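Local coordinates for protein Lic11098 (Leptospira interrogans serogroup Icterohaemorrhagiae serovar copenhageni, PDB 4U08) that is of unknown function but forms a leucine-rich repeat solenoid and is regarded as a possible virulence factor of this pathogen, at residues Q6-K17 with N21-T33. Numbering follows the deposited sequence.
Sequences QTYYRNITEALK and NVRILNLSGSKLT
Tyr8 and Tyr9 run parallel to Ile24 and Leu25, pairing the outermost strand 8-9 with strand 24-26. Thr7 O is gripped twice, by Arg23 N at 2.9 Å on a lone pair and by Ile24 N at 3.2 Å; Tyr9 N then donates to Ile24 O, and Asn26 N to Tyr9 O at 2.9 Å. On one face, the Tyr8 ring slants across Ile24, its CE1 3.6 Å from Ile24 CG2. On the other, Tyr9 CD2 meets Val22 CG1 at 3.7 Å; Ala15 CA lies over one ring face and Gln6 NE2, hydrogen-bonded to Tyr8 O, over the opposite one, each toward the rim. Small Ala15 lets helix 12-17 come close, Ala15 CB touching Val22 CG2 and Leu25 CD1, and Ile12 adds branched bulk against Leu25 and Leu27. Asn11 caps this helix through weak bonds from Thr13 N and Glu14 N to OD1. Arg10, bent at chi2 (92°), lies alongside Asn26 and offers its guanidinium edge to two carbonyls through two weak, bent hydrogen bonds, NE to Asn26 O and NH2 to Ser28 O. Backbone pairing thus fixes the register, while the helix packing is consistent with a cap over the apolar interior at the solenoid's N-terminal end.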
loop_
_atom_site.group_PDB
_atom_site.type_symbol
_atom_site.label_atom_id
_atom_site.label_comp_id
_atom_site.label_asym_id
_atom_site.label_seq_id
_atom_site.Cartn_x
_atom_site.Cartn_y
_atom_site.Cartn_z
ATOM N N GLN A 6 -3.798 -21.385 37.127
ATOM C CA GLN A 6 -4.030 -20.087 36.494
ATOM C C GLN A 6 -2.749 -19.567 35.838
ATOM O O GLN A 6 -1.737 -19.397 36.520
ATOM C CB GLN A 6 -4.589 -19.068 37.504
ATOM C CG GLN A 6 -5.241 -17.845 36.842
ATOM C CD GLN A 6 -5.649 -16.731 37.784
ATOM O OE1 GLN A 6 -5.732 -16.893 39.006
ATOM N NE2 GLN A 6 -5.952 -15.568 37.219
ATOM N N THR A 7 -2.797 -19.328 34.507
ATOM C CA THR A 7 -1.669 -18.829 33.703
ATOM C C THR A 7 -1.951 -17.450 33.096
ATOM O O THR A 7 -1.014 -16.736 32.742
ATOM C CB THR A 7 -1.237 -19.844 32.627
ATOM O OG1 THR A 7 -2.358 -20.175 31.817
ATOM C CG2 THR A 7 -0.617 -21.110 33.211
ATOM N N TYR A 8 -3.241 -17.086 32.979
ATOM C CA TYR A 8 -3.708 -15.810 32.433
ATOM C C TYR A 8 -4.064 -14.885 33.581
ATOM O O TYR A 8 -4.935 -15.221 34.392
ATOM C CB TYR A 8 -4.945 -16.012 31.519
ATOM C CG TYR A 8 -5.279 -14.804 30.663
ATOM C CD1 TYR A 8 -4.884 -14.739 29.331
ATOM C CD2 TYR A 8 -5.999 -13.728 31.184
ATOM C CE1 TYR A 8 -5.195 -13.637 28.538
ATOM C CE2 TYR A 8 -6.296 -12.609 30.404
ATOM C CZ TYR A 8 -5.888 -12.568 29.082
ATOM O OH TYR A 8 -6.205 -11.477 28.302
ATOM N N TYR A 9 -3.429 -13.707 33.621
ATOM C CA TYR A 9 -3.672 -12.712 34.659
ATOM C C TYR A 9 -3.996 -11.362 34.069
ATOM O O TYR A 9 -3.468 -11.004 33.021
ATOM C CB TYR A 9 -2.466 -12.617 35.602
ATOM C CG TYR A 9 -2.387 -13.753 36.599
ATOM C CD1 TYR A 9 -2.950 -13.632 37.870
ATOM C CD2 TYR A 9 -1.766 -14.958 36.269
ATOM C CE1 TYR A 9 -2.867 -14.669 38.799
ATOM C CE2 TYR A 9 -1.687 -16.004 37.186
ATOM C CZ TYR A 9 -2.242 -15.857 38.448
ATOM O OH TYR A 9 -2.170 -16.885 39.356
ATOM N N ARG A 10 -4.879 -10.623 34.730
ATOM C CA ARG A 10 -5.309 -9.286 34.316
ATOM C C ARG A 10 -4.954 -8.272 35.427
ATOM O O ARG A 10 -5.165 -7.065 35.268
ATOM C CB ARG A 10 -6.827 -9.302 34.014
ATOM C CG ARG A 10 -7.370 -8.077 33.281
ATOM C CD ARG A 10 -7.373 -8.226 31.769
ATOM N NE ARG A 10 -7.236 -6.928 31.103
ATOM C CZ ARG A 10 -8.254 -6.146 30.756
ATOM N NH1 ARG A 10 -9.505 -6.524 30.998
ATOM N NH2 ARG A 10 -8.031 -4.981 30.168
ATOM N N ASN A 11 -4.374 -8.781 36.535
ATOM C CA ASN A 11 -4.021 -8.004 37.721
ATOM C C ASN A 11 -2.616 -8.374 38.202
ATOM O O ASN A 11 -2.366 -9.539 38.519
ATOM C CB ASN A 11 -5.068 -8.266 38.813
ATOM C CG ASN A 11 -5.037 -7.285 39.954
ATOM O OD1 ASN A 11 -4.196 -7.370 40.853
ATOM N ND2 ASN A 11 -5.972 -6.345 39.954
ATOM N N ILE A 12 -1.706 -7.379 38.248
ATOM C CA ILE A 12 -0.304 -7.552 38.653
ATOM C C ILE A 12 -0.181 -8.014 40.130
ATOM O O ILE A 12 0.679 -8.852 40.414
ATOM C CB ILE A 12 0.572 -6.308 38.311
ATOM C CG1 ILE A 12 2.085 -6.615 38.473
ATOM C CG2 ILE A 12 0.143 -5.038 39.063
ATOM C CD1 ILE A 12 3.027 -5.826 37.555
ATOM N N THR A 13 -1.065 -7.530 41.038
ATOM C CA THR A 13 -1.058 -7.937 42.454
ATOM C C THR A 13 -1.338 -9.439 42.572
ATOM O O THR A 13 -0.617 -10.138 43.289
ATOM C CB THR A 13 -1.997 -7.046 43.293
ATOM O OG1 THR A 13 -1.601 -5.679 43.146
ATOM C CG2 THR A 13 -2.001 -7.417 44.775
ATOM N N GLU A 14 -2.351 -9.930 41.826
ATOM C CA GLU A 14 -2.733 -11.343 41.776
ATOM C C GLU A 14 -1.621 -12.170 41.138
ATOM O O GLU A 14 -1.312 -13.258 41.627
ATOM C CB GLU A 14 -4.047 -11.523 40.992
ATOM C CG GLU A 14 -5.279 -10.973 41.694
ATOM C CD GLU A 14 -5.626 -11.645 43.010
ATOM O OE1 GLU A 14 -6.076 -12.813 42.981
ATOM O OE2 GLU A 14 -5.437 -11.006 44.068
ATOM N N ALA A 15 -1.006 -11.636 40.058
ATOM C CA ALA A 15 0.095 -12.275 39.332
ATOM C C ALA A 15 1.308 -12.455 40.235
ATOM O O ALA A 15 1.974 -13.487 40.166
ATOM C CB ALA A 15 0.469 -11.452 38.105
ATOM N N LEU A 16 1.563 -11.471 41.110
ATOM C CA LEU A 16 2.693 -11.502 42.034
ATOM C C LEU A 16 2.491 -12.454 43.223
ATOM O O LEU A 16 3.485 -12.873 43.816
ATOM C CB LEU A 16 3.078 -10.089 42.494
ATOM C CG LEU A 16 3.812 -9.241 41.445
ATOM C CD1 LEU A 16 3.748 -7.775 41.784
ATOM C CD2 LEU A 16 5.250 -9.697 41.257
ATOM N N LYS A 17 1.230 -12.825 43.547
ATOM C CA LYS A 17 0.925 -13.780 44.628
ATOM C C LYS A 17 1.302 -15.199 44.183
ATOM O O LYS A 17 1.726 -16.031 44.994
ATOM C CB LYS A 17 -0.567 -13.746 45.009
ATOM C CG LYS A 17 -1.021 -12.440 45.666
ATOM C CD LYS A 17 -2.066 -12.579 46.793
ATOM C CE LYS A 17 -3.427 -13.079 46.363
ATOM N NZ LYS A 17 -4.521 -12.308 47.004
ATOM N N ASN A 21 3.913 -19.072 37.479
ATOM C CA ASN A 21 2.703 -19.589 36.837
ATOM C C ASN A 21 2.189 -18.630 35.767
ATOM O O ASN A 21 1.521 -19.074 34.831
ATOM C CB ASN A 21 1.593 -19.845 37.872
ATOM C CG ASN A 21 1.894 -20.945 38.858
ATOM O OD1 ASN A 21 2.101 -22.112 38.493
ATOM N ND2 ASN A 21 1.892 -20.596 40.139
ATOM N N VAL A 22 2.474 -17.317 35.921
ATOM C CA VAL A 22 2.030 -16.267 34.997
ATOM C C VAL A 22 2.711 -16.447 33.633
ATOM O O VAL A 22 3.941 -16.467 33.548
ATOM C CB VAL A 22 2.212 -14.830 35.566
ATOM C CG1 VAL A 22 1.394 -13.810 34.774
ATOM C CG2 VAL A 22 1.851 -14.767 37.048
ATOM N N ARG A 23 1.889 -16.682 32.592
ATOM C CA ARG A 23 2.342 -16.862 31.206
ATOM C C ARG A 23 1.907 -15.671 30.359
ATOM O O ARG A 23 2.635 -15.248 29.459
ATOM C CB ARG A 23 1.831 -18.175 30.612
ATOM C CG ARG A 23 2.328 -19.410 31.355
ATOM C CD ARG A 23 2.898 -20.460 30.428
ATOM N NE ARG A 23 4.300 -20.196 30.109
ATOM C CZ ARG A 23 5.334 -20.660 30.805
ATOM N NH1 ARG A 23 5.136 -21.413 31.881
ATOM N NH2 ARG A 23 6.573 -20.371 30.433
ATOM N N ILE A 24 0.720 -15.129 30.659
ATOM C CA ILE A 24 0.160 -13.968 29.979
ATOM C C ILE A 24 -0.316 -12.978 31.029
ATOM O O ILE A 24 -1.125 -13.338 31.894
ATOM C CB ILE A 24 -0.996 -14.332 28.985
ATOM C CG1 ILE A 24 -0.538 -15.319 27.882
ATOM C CG2 ILE A 24 -1.633 -13.065 28.389
ATOM C CD1 ILE A 24 -1.698 -16.080 27.181
ATOM N N LEU A 25 0.161 -11.731 30.937
ATOM C CA LEU A 25 -0.280 -10.650 31.809
ATOM C C LEU A 25 -0.867 -9.551 30.939
ATOM O O LEU A 25 -0.149 -8.911 30.160
ATOM C CB LEU A 25 0.842 -10.125 32.733
ATOM C CG LEU A 25 0.445 -9.019 33.727
ATOM C CD1 LEU A 25 -0.517 -9.545 34.799
ATOM C CD2 LEU A 25 1.663 -8.408 34.372
ATOM N N ASN A 26 -2.182 -9.368 31.050
ATOM C CA ASN A 26 -2.926 -8.386 30.281
ATOM C C ASN A 26 -3.325 -7.208 31.156
ATOM O O ASN A 26 -4.289 -7.300 31.913
ATOM C CB ASN A 26 -4.160 -9.035 29.604
ATOM C CG ASN A 26 -4.869 -8.166 28.574
ATOM O OD1 ASN A 26 -5.779 -8.618 27.877
ATOM N ND2 ASN A 26 -4.502 -6.904 28.456
ATOM N N LEU A 27 -2.613 -6.084 31.010
ATOM C CA LEU A 27 -2.906 -4.872 31.775
ATOM C C LEU A 27 -3.393 -3.731 30.887
ATOM O O LEU A 27 -3.385 -2.579 31.333
ATOM C CB LEU A 27 -1.681 -4.425 32.612
ATOM C CG LEU A 27 -1.061 -5.433 33.593
ATOM C CD1 LEU A 27 0.189 -4.858 34.238
ATOM C CD2 LEU A 27 -2.046 -5.856 34.675
ATOM N N SER A 28 -3.832 -4.039 29.637
ATOM C CA SER A 28 -4.300 -3.009 28.700
ATOM C C SER A 28 -5.493 -2.227 29.241
ATOM O O SER A 28 -6.314 -2.793 29.965
ATOM C CB SER A 28 -4.683 -3.586 27.334
ATOM O OG SER A 28 -4.046 -4.769 26.899
ATOM N N GLY A 29 -5.575 -0.947 28.857
ATOM C CA GLY A 29 -6.652 -0.027 29.218
ATOM C C GLY A 29 -7.002 0.001 30.693
ATOM O O GLY A 29 -8.186 -0.012 31.040
ATOM N N SER A 30 -5.976 0.006 31.568
ATOM C CA SER A 30 -6.156 0.015 33.021
ATOM C C SER A 30 -5.626 1.308 33.673
ATOM O O SER A 30 -5.407 1.334 34.887
ATOM C CB SER A 30 -5.531 -1.234 33.648
ATOM O OG SER A 30 -4.115 -1.211 33.580
ATOM N N LYS A 31 -5.436 2.384 32.865
ATOM C CA LYS A 31 -4.910 3.690 33.298
ATOM C C LYS A 31 -3.597 3.544 34.119
ATOM O O LYS A 31 -3.378 4.259 35.104
ATOM C CB LYS A 31 -5.989 4.523 34.029
ATOM C CG LYS A 31 -7.144 4.960 33.130
ATOM C CD LYS A 31 -8.187 5.807 33.865
ATOM C CE LYS A 31 -9.314 4.990 34.463
ATOM N NZ LYS A 31 -10.307 5.847 35.160
ATOM N N LEU A 32 -2.742 2.589 33.708
ATOM C CA LEU A 32 -1.468 2.296 34.355
ATOM C C LEU A 32 -0.487 3.436 34.064
ATOM O O LEU A 32 -0.199 3.732 32.898
ATOM C CB LEU A 32 -0.929 0.932 33.877
ATOM C CG LEU A 32 0.240 0.329 34.647
ATOM C CD1 LEU A 32 -0.211 -0.237 35.970
ATOM C CD2 LEU A 32 0.910 -0.764 33.840
ATOM N N THR A 33 -0.030 4.114 35.134
ATOM C CA THR A 33 0.890 5.256 35.056
ATOM C C THR A 33 2.350 4.836 35.240
ATOM O O THR A 33 3.252 5.522 34.759
ATOM C CB THR A 33 0.470 6.377 36.027
ATOM O OG1 THR A 33 0.275 5.825 37.330
ATOM C CG2 THR A 33 -0.791 7.102 35.576
#